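Local coordinates for HD domain-containing protein (Aquifex aeolicus, PDB 2HEK) that is of unknown function but binds GDP and a zinc ion, and may be a dGTPase-like phosphohydrolase of the HD-domain family, at residues Arg301-Lys310 with Gln359-Leu368. Numbering follows the deposited sequence.
Sequences RLLEKFPQEK and QLWEKARSEL
Phe306 reaches across to helix 361-366 and lays its ring obliquely against the backbone at Ala364. Phe306 CZ comes to 3.3 Å from Ala364 CA and also touches the CB methyl. The first side-chain bond of Phe306 points toward the helix, and CG anti to the carbonyl carbon (chi1 -53°) carries the ring on to Ala364. Leu302 O and Lys363 O both lie at the ring edge, in its plane. On the Leu360 side, Phe306 CD2 packs 3.8 Å from Leu360 CD1. The same methyl packs against the first carbons of Lys310, 3.5 Å from Lys310 CB, the two side chains crossing at about a right angle.

Leucines continue the apolar contact at the other end. Leu302 CD1 meets Leu368 CD1 at 3.8 Å and also reaches Ala364 CB. The second Leu368 methyl, CD2, sits 3.3 Å from Arg301 CG, a tight contact, the two side chains running past each other in opposite directions.

Polar contacts are few and loose. Lys305 runs obliquely over the carboxylate of Glu367, its CD and CE against the two oxygens. A bend at the last torsion (chi4 92°) turns Lys305 NZ to a weak hydrogen bond with Glu367 O at 3.4 Å. The salt bridge from Lys305 NZ to Glu367 OE1 is long, at 3.9 Å.

This is surface packing away from the zinc site. It joins the end of helix 292-305 and the turn after it to the C-terminal helix 361-366. Both cover the three-stranded antiparallel sheet: Leu302 and Leu368 rest on Leu286 of strand 284-289, and Leu302 also touches Val311 of strand 311-318 and Ile354 of strand 349-356.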
loop_
_atom_site.group_PDB
_atom_site.type_symbol
_atom_site.label_atom_id
_atom_site.label_comp_id
_atom_site.label_asym_id
_atom_site.label_seq_id
_atom_site.Cartn_x
_atom_site.Cartn_y
_atom_site.Cartn_z
ATOM N N ARG A 301 39.515 22.825 19.021
ATOM C CA ARG A 301 39.735 24.094 18.342
ATOM C C ARG A 301 38.599 25.081 18.605
ATOM O O ARG A 301 38.834 26.287 18.750
ATOM C CB ARG A 301 39.909 23.870 16.834
ATOM C CG ARG A 301 39.769 25.122 15.955
ATOM C CD ARG A 301 41.012 26.053 15.986
ATOM N NE ARG A 301 42.171 25.483 15.288
ATOM C CZ ARG A 301 43.432 25.867 15.479
ATOM N NH1 ARG A 301 43.715 26.831 16.352
ATOM N NH2 ARG A 301 44.414 25.282 14.799
ATOM N N LEU A 302 37.372 24.557 18.672
ATOM C CA LEU A 302 36.182 25.368 18.857
ATOM C C LEU A 302 36.139 25.942 20.252
ATOM O O LEU A 302 35.875 27.131 20.413
ATOM C CB LEU A 302 34.922 24.536 18.596
ATOM C CG LEU A 302 33.579 25.246 18.471
ATOM C CD1 LEU A 302 33.571 26.215 17.293
ATOM C CD2 LEU A 302 32.500 24.194 18.300
ATOM N N LEU A 303 36.384 25.105 21.258
ATOM C CA LEU A 303 36.371 25.568 22.637
ATOM C C LEU A 303 37.587 26.452 22.988
ATOM O O LEU A 303 37.683 26.964 24.111
ATOM C CB LEU A 303 36.246 24.400 23.616
ATOM C CG LEU A 303 34.907 23.656 23.732
ATOM C CD1 LEU A 303 34.943 22.715 24.926
ATOM C CD2 LEU A 303 33.728 24.606 23.862
ATOM N N GLU A 304 38.506 26.621 22.038
ATOM C CA GLU A 304 39.602 27.567 22.204
ATOM C C GLU A 304 39.081 28.972 21.962
ATOM O O GLU A 304 39.440 29.903 22.682
ATOM C CB GLU A 304 40.749 27.267 21.227
ATOM C CG GLU A 304 41.694 26.132 21.662
ATOM C CD GLU A 304 42.678 25.720 20.564
ATOM O OE1 GLU A 304 42.831 26.483 19.581
ATOM O OE2 GLU A 304 43.291 24.629 20.679
ATOM N N LYS A 305 38.211 29.097 20.960
ATOM C CA LYS A 305 37.757 30.392 20.453
ATOM C C LYS A 305 36.419 30.899 21.012
ATOM O O LYS A 305 36.245 32.107 21.180
ATOM C CB LYS A 305 37.702 30.373 18.923
ATOM C CG LYS A 305 39.062 30.289 18.252
ATOM C CD LYS A 305 38.967 30.632 16.769
ATOM C CE LYS A 305 40.353 30.787 16.133
ATOM N NZ LYS A 305 40.858 29.514 15.536
ATOM N N PHE A 306 35.487 29.988 21.292
ATOM C CA PHE A 306 34.129 30.352 21.711
ATOM C C PHE A 306 33.817 29.830 23.115
ATOM O O PHE A 306 34.397 28.827 23.547
ATOM C CB PHE A 306 33.111 29.823 20.704
ATOM C CG PHE A 306 33.388 30.233 19.282
ATOM C CD1 PHE A 306 34.211 29.464 18.468
ATOM C CD2 PHE A 306 32.816 31.384 18.752
ATOM C CE1 PHE A 306 34.467 29.838 17.151
ATOM C CE2 PHE A 306 33.065 31.762 17.435
ATOM C CZ PHE A 306 33.897 30.989 16.638
ATOM N N PRO A 307 32.917 30.518 23.848
ATOM C CA PRO A 307 32.547 30.025 25.188
ATOM C C PRO A 307 31.626 28.792 25.148
ATOM O O PRO A 307 30.902 28.582 24.166
ATOM C CB PRO A 307 31.829 31.217 25.832
ATOM C CG PRO A 307 31.327 32.037 24.683
ATOM C CD PRO A 307 32.219 31.769 23.491
ATOM N N GLN A 308 31.666 28.005 26.222
ATOM C CA GLN A 308 30.918 26.753 26.332
ATOM C C GLN A 308 29.406 26.939 26.105
ATOM O O GLN A 308 28.787 26.158 25.378
ATOM C CB GLN A 308 31.206 26.079 27.681
ATOM C CG GLN A 308 32.698 25.747 27.906
ATOM C CD GLN A 308 33.014 25.237 29.319
ATOM O OE1 GLN A 308 32.650 24.113 29.687
ATOM N NE2 GLN A 308 33.716 26.059 30.105
ATOM N N GLU A 309 28.839 27.982 26.716
ATOM C CA GLU A 309 27.417 28.333 26.605
ATOM C C GLU A 309 26.881 28.406 25.177
ATOM O O GLU A 309 25.693 28.156 24.949
ATOM C CB GLU A 309 27.171 29.699 27.249
ATOM C CG GLU A 309 26.847 29.673 28.729
ATOM C CD GLU A 309 26.249 31.011 29.235
ATOM O OE1 GLU A 309 25.558 30.992 30.288
ATOM O OE2 GLU A 309 26.461 32.073 28.582
ATOM N N LYS A 310 27.741 28.786 24.233
ATOM C CA LYS A 310 27.341 29.015 22.847
ATOM C C LYS A 310 27.430 27.762 21.975
ATOM O O LYS A 310 27.267 27.836 20.765
ATOM C CB LYS A 310 28.177 30.120 22.210
ATOM C CG LYS A 310 28.046 31.503 22.876
ATOM C CD LYS A 310 26.764 32.231 22.475
ATOM C CE LYS A 310 26.601 33.526 23.278
ATOM N NZ LYS A 310 25.223 34.089 23.166
ATOM N N GLN A 359 23.907 32.871 15.678
ATOM C CA GLN A 359 24.622 34.143 15.482
ATOM C C GLN A 359 26.110 33.920 15.159
ATOM O O GLN A 359 26.648 34.529 14.229
ATOM C CB GLN A 359 24.479 35.049 16.713
ATOM C CG GLN A 359 23.049 35.488 17.033
ATOM C CD GLN A 359 22.896 36.037 18.462
ATOM O OE1 GLN A 359 23.793 35.899 19.308
ATOM N NE2 GLN A 359 21.753 36.661 18.732
ATOM N N LEU A 360 26.751 33.030 15.916
ATOM C CA LEU A 360 28.176 32.709 15.763
ATOM C C LEU A 360 28.518 31.676 14.686
ATOM O O LEU A 360 29.676 31.316 14.519
ATOM C CB LEU A 360 28.725 32.183 17.084
ATOM C CG LEU A 360 28.453 32.915 18.393
ATOM C CD1 LEU A 360 29.138 32.139 19.484
ATOM C CD2 LEU A 360 28.952 34.359 18.381
ATOM N N TRP A 361 27.526 31.196 13.957
ATOM C CA TRP A 361 27.733 30.041 13.098
ATOM C C TRP A 361 28.693 30.307 11.940
ATOM O O TRP A 361 29.579 29.502 11.680
ATOM C CB TRP A 361 26.396 29.498 12.601
ATOM C CG TRP A 361 26.497 28.230 11.815
ATOM C CD1 TRP A 361 26.668 26.964 12.307
ATOM C CD2 TRP A 361 26.418 28.101 10.398
ATOM N NE1 TRP A 361 26.700 26.056 11.281
ATOM C CE2 TRP A 361 26.549 26.726 10.096
ATOM C CE3 TRP A 361 26.250 29.015 9.345
ATOM C CZ2 TRP A 361 26.517 26.239 8.784
ATOM C CZ3 TRP A 361 26.218 28.534 8.038
ATOM C CH2 TRP A 361 26.349 27.153 7.771
ATOM N N GLU A 362 28.517 31.428 11.245
ATOM C CA GLU A 362 29.418 31.788 10.149
ATOM C C GLU A 362 30.795 32.138 10.695
ATOM O O GLU A 362 31.809 31.839 10.060
ATOM C CB GLU A 362 28.849 32.930 9.292
ATOM C CG GLU A 362 28.082 32.470 8.029
ATOM C CD GLU A 362 28.991 31.925 6.909
ATOM O OE1 GLU A 362 30.183 32.316 6.838
ATOM O OE2 GLU A 362 28.510 31.108 6.087
ATOM N N LYS A 363 30.818 32.746 11.882
ATOM C CA LYS A 363 32.064 33.079 12.570
ATOM C C LYS A 363 32.852 31.831 12.954
ATOM O O LYS A 363 34.068 31.789 12.794
ATOM C CB LYS A 363 31.798 33.924 13.821
ATOM C CG LYS A 363 31.494 35.398 13.556
ATOM C CD LYS A 363 31.443 36.183 14.872
ATOM C CE LYS A 363 31.183 37.666 14.642
ATOM N NZ LYS A 363 31.129 38.416 15.931
ATOM N N ALA A 364 32.154 30.819 13.462
ATOM C CA ALA A 364 32.789 29.560 13.849
ATOM C C ALA A 364 33.215 28.735 12.644
ATOM O O ALA A 364 34.198 28.012 12.705
ATOM C CB ALA A 364 31.870 28.751 14.753
ATOM N N ARG A 365 32.476 28.860 11.548
ATOM C CA ARG A 365 32.720 28.058 10.360
ATOM C C ARG A 365 34.060 28.400 9.714
ATOM O O ARG A 365 34.933 27.536 9.607
ATOM C CB ARG A 365 31.587 28.239 9.350
ATOM C CG ARG A 365 31.631 27.263 8.187
ATOM C CD ARG A 365 30.636 27.649 7.105
ATOM N NE ARG A 365 30.666 26.721 5.979
ATOM C CZ ARG A 365 29.896 26.828 4.902
ATOM N NH1 ARG A 365 29.031 27.828 4.803
ATOM N NH2 ARG A 365 30.007 25.948 3.918
ATOM N N SER A 366 34.228 29.658 9.303
ATOM C CA SER A 366 35.473 30.112 8.663
ATOM C C SER A 366 36.694 30.159 9.608
ATOM O O SER A 366 37.837 30.050 9.157
ATOM C CB SER A 366 35.270 31.457 7.942
ATOM O OG SER A 366 35.008 32.511 8.854
ATOM N N GLU A 367 36.444 30.299 10.909
ATOM C CA GLU A 367 37.499 30.200 11.920
ATOM C C GLU A 367 37.930 28.757 12.200
ATOM O O GLU A 367 38.865 28.527 12.968
ATOM C CB GLU A 367 37.075 30.886 13.221
ATOM C CG GLU A 367 37.314 32.401 13.250
ATOM C CD GLU A 367 38.651 32.788 13.880
ATOM O OE1 GLU A 367 39.718 32.458 13.304
ATOM O OE2 GLU A 367 38.632 33.429 14.957
ATOM N N LEU A 368 37.245 27.794 11.587
ATOM C CA LEU A 368 37.616 26.379 11.701
ATOM C C LEU A 368 38.036 25.793 10.352
ATOM O O LEU A 368 38.486 24.646 10.269
ATOM C CB LEU A 368 36.483 25.539 12.314
ATOM C CG LEU A 368 35.890 25.855 13.697
ATOM C CD1 LEU A 368 35.126 24.653 14.207
ATOM C CD2 LEU A 368 36.917 26.300 14.736
#